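Local atomic coordinates of type 3 secretion system chaperone PscG (Pseudomonas aeruginosa, PDB entry 2UWJ), a protein that acts with PscE as a cytoplasmic chaperone that keeps the type III secretion needle protein PscF from polymerising too early, and is required for needle assembly. Residues 57-62 against 76-81; 24-29 against 43-48. One frame throughout, in Å; residues are numbered along the deposited sequence.

Interaction 1: residues 57-62 against 76-81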
ATOM      1  N   GLU C  57      16.290 -23.750   0.028  1.00 21.53           N
ATOM      2  CA  GLU C  57      14.948 -24.143  -0.381  1.00 26.59           C
ATOM      3  C   GLU C  57      14.226 -22.944  -1.057  1.00 27.45           C
ATOM      4  O   GLU C  57      13.500 -23.135  -2.040  1.00 28.28           O
ATOM      5  CB  GLU C  57      14.151 -24.654   0.818  1.00 25.44           C
ATOM      6  CG  GLU C  57      14.758 -25.983   1.438  1.00 32.89           C
ATOM      7  CD  GLU C  57      14.165 -26.217   2.817  1.00 33.15           C
ATOM      8  OE1 GLU C  57      13.045 -26.759   2.931  1.00 34.88           O
ATOM      9  OE2 GLU C  57      14.835 -25.790   3.780  1.00 32.13           O
ATOM     10  N   ALA C  58      14.423 -21.726  -0.544  1.00 23.18           N
ATOM     11  CA  ALA C  58      13.787 -20.558  -1.181  1.00 22.25           C
ATOM     12  C   ALA C  58      14.346 -20.424  -2.592  1.00 25.12           C
ATOM     13  O   ALA C  58      13.601 -20.144  -3.533  1.00 24.64           O
ATOM     14  CB  ALA C  58      14.021 -19.249  -0.342  1.00 23.32           C
ATOM     15  N   LEU C  59      15.640 -20.696  -2.759  1.00 22.40           N
ATOM     16  CA  LEU C  59      16.283 -20.574  -4.060  1.00 24.14           C
ATOM     17  C   LEU C  59      15.870 -21.664  -5.055  1.00 20.99           C
ATOM     18  O   LEU C  59      16.100 -21.522  -6.238  1.00 23.16           O
ATOM     19  CB  LEU C  59      17.815 -20.553  -3.924  1.00 27.29           C
ATOM     20  CG  LEU C  59      18.419 -19.172  -3.602  1.00 26.47           C
ATOM     21  CD1 LEU C  59      19.900 -19.418  -3.187  1.00 29.33           C
ATOM     22  CD2 LEU C  59      18.339 -18.187  -4.868  1.00 22.41           C
ATOM     23  N   ALA C  60      15.241 -22.745  -4.591  1.00 23.05           N
ATOM     24  CA  ALA C  60      14.781 -23.746  -5.564  1.00 25.07           C
ATOM     25  C   ALA C  60      13.762 -23.066  -6.545  1.00 28.35           C
ATOM     26  O   ALA C  60      13.637 -23.485  -7.698  1.00 26.11           O
ATOM     27  CB  ALA C  60      14.113 -24.938  -4.850  1.00 23.06           C
ATOM     28  N   PHE C  61      13.079 -22.012  -6.090  1.00 27.82           N
ATOM     29  CA  PHE C  61      12.072 -21.305  -6.933  1.00 28.37           C
ATOM     30  C   PHE C  61      12.698 -20.343  -7.963  1.00 32.05           C
ATOM     31  O   PHE C  61      12.019 -19.891  -8.909  1.00 32.11           O
ATOM     32  CB  PHE C  61      11.094 -20.541  -6.036  1.00 23.10           C
ATOM     33  CG  PHE C  61      10.147 -21.430  -5.232  1.00 29.45           C
ATOM     34  CD1 PHE C  61       9.184 -22.209  -5.870  1.00 27.56           C
ATOM     35  CD2 PHE C  61      10.197 -21.451  -3.844  1.00 24.65           C
ATOM     36  CE1 PHE C  61       8.275 -23.000  -5.126  1.00 30.62           C
ATOM     37  CE2 PHE C  61       9.312 -22.220  -3.101  1.00 34.41           C
ATOM     38  CZ  PHE C  61       8.343 -23.001  -3.736  1.00 30.94           C
ATOM     39  N   ALA C  62      13.993 -20.043  -7.821  1.00 22.31           N
ATOM     40  CA  ALA C  62      14.660 -19.133  -8.784  1.00 23.51           C
ATOM     41  C   ALA C  62      14.759 -19.689 -10.220  1.00 27.55           C
ATOM     42  O   ALA C  62      14.703 -18.921 -11.204  1.00 27.05           O
ATOM     43  CB  ALA C  62      16.117 -18.716  -8.275  1.00 23.46           C
ATOM     44  N   LEU C  76      18.689 -11.787  -2.135  1.00 22.62           N
ATOM     45  CA  LEU C  76      18.896 -11.753  -0.661  1.00 20.85           C
ATOM     46  C   LEU C  76      19.381 -13.128  -0.186  1.00 26.18           C
ATOM     47  O   LEU C  76      20.256 -13.212   0.711  1.00 24.79           O
ATOM     48  CB  LEU C  76      17.606 -11.370   0.093  1.00 19.09           C
ATOM     49  CG  LEU C  76      17.232  -9.853  -0.030  1.00 23.63           C
ATOM     50  CD1 LEU C  76      15.808  -9.618   0.474  1.00 26.08           C
ATOM     51  CD2 LEU C  76      18.213  -9.002   0.728  1.00 24.20           C
ATOM     52  N   CYS C  77      18.804 -14.199  -0.748  1.00 21.01           N
ATOM     53  CA  CYS C  77      19.187 -15.571  -0.375  1.00 23.63           C
ATOM     54  C   CYS C  77      20.665 -15.838  -0.740  1.00 25.55           C
ATOM     55  O   CYS C  77      21.449 -16.449   0.045  1.00 22.38           O
ATOM     56  CB  CYS C  77      18.273 -16.599  -1.084  1.00 22.40           C
ATOM     57  SG  CYS C  77      16.647 -16.705  -0.314  1.00 23.87           S
ATOM     58  N   GLU C  78      21.036 -15.430  -1.939  1.00 22.35           N
ATOM     59  CA  GLU C  78      22.426 -15.608  -2.403  1.00 24.16           C
ATOM     60  C   GLU C  78      23.373 -14.814  -1.450  1.00 28.53           C
ATOM     61  O   GLU C  78      24.476 -15.284  -1.084  1.00 26.92           O
ATOM     62  CB  GLU C  78      22.551 -15.103  -3.860  1.00 20.25           C
ATOM     63  CG  GLU C  78      22.012 -16.133  -4.849  1.00 24.05           C
ATOM     64  CD  GLU C  78      21.741 -15.564  -6.250  1.00 23.08           C
ATOM     65  OE1 GLU C  78      21.546 -14.346  -6.386  1.00 24.72           O
ATOM     66  OE2 GLU C  78      21.721 -16.361  -7.186  1.00 23.05           O
ATOM     67  N   TRP C  79      22.952 -13.617  -1.082  1.00 25.51           N
ATOM     68  CA  TRP C  79      23.731 -12.785  -0.176  1.00 27.52           C
ATOM     69  C   TRP C  79      23.963 -13.513   1.167  1.00 31.76           C
ATOM     70  O   TRP C  79      25.114 -13.616   1.597  1.00 30.05           O
ATOM     71  CB  TRP C  79      23.022 -11.447   0.058  1.00 29.46           C
ATOM     72  CG  TRP C  79      23.696 -10.493   1.053  1.00 30.96           C
ATOM     73  CD1 TRP C  79      24.973  -9.953   0.977  1.00 34.08           C
ATOM     74  CD2 TRP C  79      23.064  -9.859   2.174  1.00 29.30           C
ATOM     75  NE1 TRP C  79      25.156  -9.001   1.978  1.00 32.24           N
ATOM     76  CE2 TRP C  79      24.008  -8.922   2.727  1.00 33.47           C
ATOM     77  CE3 TRP C  79      21.793  -9.973   2.763  1.00 29.87           C
ATOM     78  CZ2 TRP C  79      23.708  -8.112   3.834  1.00 29.77           C
ATOM     79  CZ3 TRP C  79      21.491  -9.152   3.884  1.00 26.35           C
ATOM     80  CH2 TRP C  79      22.454  -8.235   4.399  1.00 33.12           C
ATOM     81  N   HIS C  80      22.911 -14.025   1.821  1.00 26.68           N
ATOM     82  CA  HIS C  80      23.100 -14.688   3.111  1.00 29.26           C
ATOM     83  C   HIS C  80      23.853 -15.994   2.970  1.00 33.09           C
ATOM     84  O   HIS C  80      24.444 -16.462   3.949  1.00 29.39           O
ATOM     85  CB  HIS C  80      21.769 -14.945   3.857  1.00 27.47           C
ATOM     86  CG  HIS C  80      21.015 -13.697   4.214  1.00 29.18           C
ATOM     87  ND1 HIS C  80      21.325 -12.911   5.300  1.00 28.72           N
ATOM     88  CD2 HIS C  80      19.892 -13.144   3.671  1.00 29.61           C
ATOM     89  CE1 HIS C  80      20.439 -11.944   5.436  1.00 30.97           C
ATOM     90  NE2 HIS C  80      19.551 -12.060   4.456  1.00 26.94           N
ATOM     91  N   LEU C  81      23.843 -16.595   1.773  1.00 23.37           N
ATOM     92  CA  LEU C  81      24.577 -17.840   1.569  1.00 32.02           C
ATOM     93  C   LEU C  81      26.052 -17.541   1.147  1.00 31.69           C
ATOM     94  O   LEU C  81      26.817 -18.459   0.885  1.00 31.57           O
ATOM     95  CB  LEU C  81      23.871 -18.721   0.505  1.00 27.86           C
ATOM     96  CG  LEU C  81      22.551 -19.425   0.863  1.00 26.29           C
ATOM     97  CD1 LEU C  81      21.986 -20.145  -0.409  1.00 24.32           C
ATOM     98  CD2 LEU C  81      22.765 -20.447   2.024  1.00 29.08           C
TER
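This is a small, buried apolar contact in which L59 and A58, on helix 55-59, pack on C77 of helix 71-80 and on L81 just after it. L59 carries most of it. Its CG sits 3.6 Å from CB of C77, and both its methyls lie near that same carbon. CD1 goes further and meets CD1 of L81 tip to tip at 3.5 Å. Next to this pair, CB of A58 touches SG of C77 at 3.7 Å. The sulfur stands beside its own backbone N, with chi1 -76°, and is used here as an apolar group. The two helices are neighbours in an all-helical fold whose family belongs to the TPR clan. The nearest CA atoms are those of L59 and C77, 6.9 Å apart. E78 adds its aliphatic part, CG lying 4.2 Å from CD2 of L59, while its carboxylate is held through OE1 by a salt bridge to R90 on helix 84-95. Y55 packs on both C77 and L81, and F74 packs on L59. A58 also rests on L49 of helix 38-51.

Interaction 2: residues 24-29 against 43-48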
ATOM      1  N   GLU C  24       1.319 -21.184   9.700  1.00 24.21           N
ATOM      2  CA  GLU C  24       0.144 -20.438   9.280  1.00 26.23           C
ATOM      3  C   GLU C  24       0.292 -19.882   7.862  1.00 25.92           C
ATOM      4  O   GLU C  24      -0.615 -20.030   7.031  1.00 25.90           O
ATOM      5  CB  GLU C  24      -0.155 -19.282  10.255  1.00 22.88           C
ATOM      6  CG  GLU C  24      -0.462 -19.766  11.705  1.00 26.53           C
ATOM      7  CD  GLU C  24       0.793 -20.033  12.565  1.00 33.19           C
ATOM      8  OE1 GLU C  24       1.930 -19.910  12.081  1.00 31.92           O
ATOM      9  OE2 GLU C  24       0.624 -20.385  13.741  1.00 29.91           O
ATOM     10  N   ALA C  25       1.441 -19.270   7.567  1.00 26.77           N
ATOM     11  CA  ALA C  25       1.666 -18.674   6.255  1.00 24.96           C
ATOM     12  C   ALA C  25       1.594 -19.743   5.187  1.00 23.91           C
ATOM     13  O   ALA C  25       0.998 -19.541   4.124  1.00 23.62           O
ATOM     14  CB  ALA C  25       3.081 -17.959   6.183  1.00 25.26           C
ATOM     15  N   LEU C  26       2.209 -20.882   5.477  1.00 22.09           N
ATOM     16  CA  LEU C  26       2.222 -21.998   4.528  1.00 23.66           C
ATOM     17  C   LEU C  26       0.796 -22.509   4.211  1.00 23.17           C
ATOM     18  O   LEU C  26       0.487 -22.791   3.043  1.00 23.57           O
ATOM     19  CB  LEU C  26       3.072 -23.148   5.051  1.00 27.76           C
ATOM     20  CG  LEU C  26       3.161 -24.369   4.103  1.00 41.88           C
ATOM     21  CD1 LEU C  26       3.814 -23.916   2.796  1.00 40.83           C
ATOM     22  CD2 LEU C  26       3.975 -25.546   4.751  1.00 40.21           C
ATOM     23  N   CYS C  27      -0.043 -22.678   5.237  1.00 24.47           N
ATOM     24  CA  CYS C  27      -1.423 -23.125   4.992  1.00 25.16           C
ATOM     25  C   CYS C  27      -2.118 -22.135   4.088  1.00 24.71           C
ATOM     26  O   CYS C  27      -2.894 -22.504   3.203  1.00 24.13           O
ATOM     27  CB  CYS C  27      -2.221 -23.214   6.310  1.00 29.35           C
ATOM     28  SG  CYS C  27      -1.711 -24.551   7.405  1.00 33.85           S
ATOM     29  N   ILE C  28      -1.845 -20.847   4.293  1.00 22.30           N
ATOM     30  CA  ILE C  28      -2.498 -19.863   3.437  1.00 22.70           C
ATOM     31  C   ILE C  28      -1.969 -19.911   2.015  1.00 25.07           C
ATOM     32  O   ILE C  28      -2.730 -19.803   1.058  1.00 21.42           O
ATOM     33  CB  ILE C  28      -2.374 -18.427   4.018  1.00 25.03           C
ATOM     34  CG1 ILE C  28      -3.236 -18.355   5.319  1.00 25.95           C
ATOM     35  CG2 ILE C  28      -2.868 -17.379   2.945  1.00 19.96           C
ATOM     36  CD1 ILE C  28      -2.942 -17.148   6.262  1.00 25.07           C
ATOM     37  N   ALA C  29      -0.658 -20.103   1.864  1.00 23.84           N
ATOM     38  CA  ALA C  29      -0.093 -20.169   0.516  1.00 23.41           C
ATOM     39  C   ALA C  29      -0.679 -21.347  -0.275  1.00 22.23           C
ATOM     40  O   ALA C  29      -0.970 -21.213  -1.472  1.00 22.51           O
ATOM     41  CB  ALA C  29       1.445 -20.311   0.570  1.00 19.80           C
ATOM     42  N   LEU C  43       5.370 -15.711  -3.455  1.00 21.40           N
ATOM     43  CA  LEU C  43       5.919 -14.659  -2.580  1.00 20.49           C
ATOM     44  C   LEU C  43       5.903 -15.087  -1.098  1.00 23.85           C
ATOM     45  O   LEU C  43       6.910 -14.978  -0.353  1.00 21.49           O
ATOM     46  CB  LEU C  43       5.060 -13.365  -2.712  1.00 20.90           C
ATOM     47  CG  LEU C  43       5.375 -12.290  -1.646  1.00 21.54           C
ATOM     48  CD1 LEU C  43       6.833 -11.920  -1.828  1.00 22.14           C
ATOM     49  CD2 LEU C  43       4.499 -10.993  -1.831  1.00 19.77           C
ATOM     50  N   ILE C  44       4.765 -15.577  -0.637  1.00 20.53           N
ATOM     51  CA  ILE C  44       4.644 -15.985   0.775  1.00 19.65           C
ATOM     52  C   ILE C  44       5.562 -17.153   1.123  1.00 19.50           C
ATOM     53  O   ILE C  44       6.255 -17.135   2.149  1.00 22.63           O
ATOM     54  CB  ILE C  44       3.146 -16.355   1.114  1.00 18.29           C
ATOM     55  CG1 ILE C  44       2.272 -15.061   1.098  1.00 17.93           C
ATOM     56  CG2 ILE C  44       3.065 -17.043   2.488  1.00 18.06           C
ATOM     57  CD1 ILE C  44       0.696 -15.364   0.744  1.00 20.72           C
ATOM     58  N   ARG C  45       5.581 -18.152   0.256  1.00 21.78           N
ATOM     59  CA  ARG C  45       6.427 -19.332   0.438  1.00 24.81           C
ATOM     60  C   ARG C  45       7.884 -18.889   0.547  1.00 21.58           C
ATOM     61  O   ARG C  45       8.604 -19.312   1.441  1.00 23.53           O
ATOM     62  CB  ARG C  45       6.289 -20.248  -0.794  1.00 23.41           C
ATOM     63  CG  ARG C  45       5.013 -21.164  -0.794  1.00 23.21           C
ATOM     64  CD  ARG C  45       5.057 -22.099  -1.976  1.00 26.00           C
ATOM     65  NE  ARG C  45       3.825 -22.886  -2.114  1.00 30.50           N
ATOM     66  CZ  ARG C  45       3.525 -23.933  -1.346  1.00 37.58           C
ATOM     67  NH1 ARG C  45       4.372 -24.291  -0.390  1.00 35.49           N
ATOM     68  NH2 ARG C  45       2.410 -24.649  -1.551  1.00 33.87           N
ATOM     69  N   ILE C  46       8.310 -18.056  -0.404  1.00 19.06           N
ATOM     70  CA  ILE C  46       9.710 -17.588  -0.421  1.00 21.71           C
ATOM     71  C   ILE C  46      10.096 -16.722   0.821  1.00 25.18           C
ATOM     72  O   ILE C  46      11.142 -16.923   1.464  1.00 22.46           O
ATOM     73  CB  ILE C  46       9.980 -16.826  -1.700  1.00 17.96           C
ATOM     74  CG1 ILE C  46      10.009 -17.840  -2.856  1.00 20.35           C
ATOM     75  CG2 ILE C  46      11.345 -16.057  -1.577  1.00 20.11           C
ATOM     76  CD1 ILE C  46       9.945 -17.218  -4.265  1.00 22.39           C
ATOM     77  N   SER C  47       9.213 -15.797   1.179  1.00 24.03           N
ATOM     78  CA  SER C  47       9.454 -14.955   2.325  1.00 23.05           C
ATOM     79  C   SER C  47       9.543 -15.818   3.596  1.00 24.07           C
ATOM     80  O   SER C  47      10.441 -15.619   4.450  1.00 21.50           O
ATOM     81  CB  SER C  47       8.337 -13.911   2.481  1.00 18.39           C
ATOM     82  OG  SER C  47       8.522 -13.168   3.676  1.00 19.61           O
ATOM     83  N   SER C  48       8.628 -16.772   3.732  1.00 22.76           N
ATOM     84  CA  SER C  48       8.608 -17.622   4.917  1.00 22.09           C
ATOM     85  C   SER C  48       9.903 -18.442   4.998  1.00 23.13           C
ATOM     86  O   SER C  48      10.520 -18.518   6.054  1.00 24.58           O
ATOM     87  CB  SER C  48       7.442 -18.608   4.873  1.00 25.73           C
ATOM     88  OG  SER C  48       7.570 -19.489   5.971  1.00 23.43           O
TER
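Helices 22-34 and 38-51 run antiparallel here, their local axes 9.2 Å apart at an angle of 159°. The nearest CA pairs are L26 with R45 and A29 with I44. I44 points at the first helix and brings CG2 to both A25 and A29, two alanines one turn apart. CG2 is anti to the backbone N of I44. It lies 3.8 Å from CB of A25 and 4.1 Å from CB of A29, and the carbonyl O of A25 is also close, at 3.6 Å. The branched side chain thus meets two small ones. An antiparallel pair of helices joined by a short link is a helical hairpin. This is consistent with the TPR clan, to which the family of this chaperone belongs.

R45 adds a second patch of contact. Its chain is extended from CG to NE, and CG lies 3.9 Å from CB of A29. This methyl is placed over one face of the guanidinium. L26 crosses the arginine obliquely and brings CD1 to 3.3 Å from NH1. CG of L26 is anti to its backbone N (chi1 -179°), and chi2 of 62° then sets CD1. The charge of R45 is met outside these residues, where NE forms a salt bridge with OE2 of E33, further along helix 22-34. The arginine thus also ties the two helices together by charge. A13 of helix 4-17 also packs on I44 and I28. PscE, in another chain, packs on E24, C27 and I28.

The two interactions come in series along the chain, interaction 2 closing before interaction 1 opens. Their centres are about 15 Å apart. They share no helix, but helix 38-51 of interaction 2 is followed directly by helix 55-59 of interaction 1, and the two contacts touch there. CD2 of F61 lies 3.7 Å from CG1 of I46, and CZ of F61 lies 3.8 Å from CD of R45. Helix 71-80 also packs on helix 38-51, through W73 and F74, so both contacts belong to one continuous helical body. PscE packs at interaction 2. Each contact also has residues against a chain of another protein, L76, W79 and H80 in one and L43 and S47 in the other, in keeping with a chaperone.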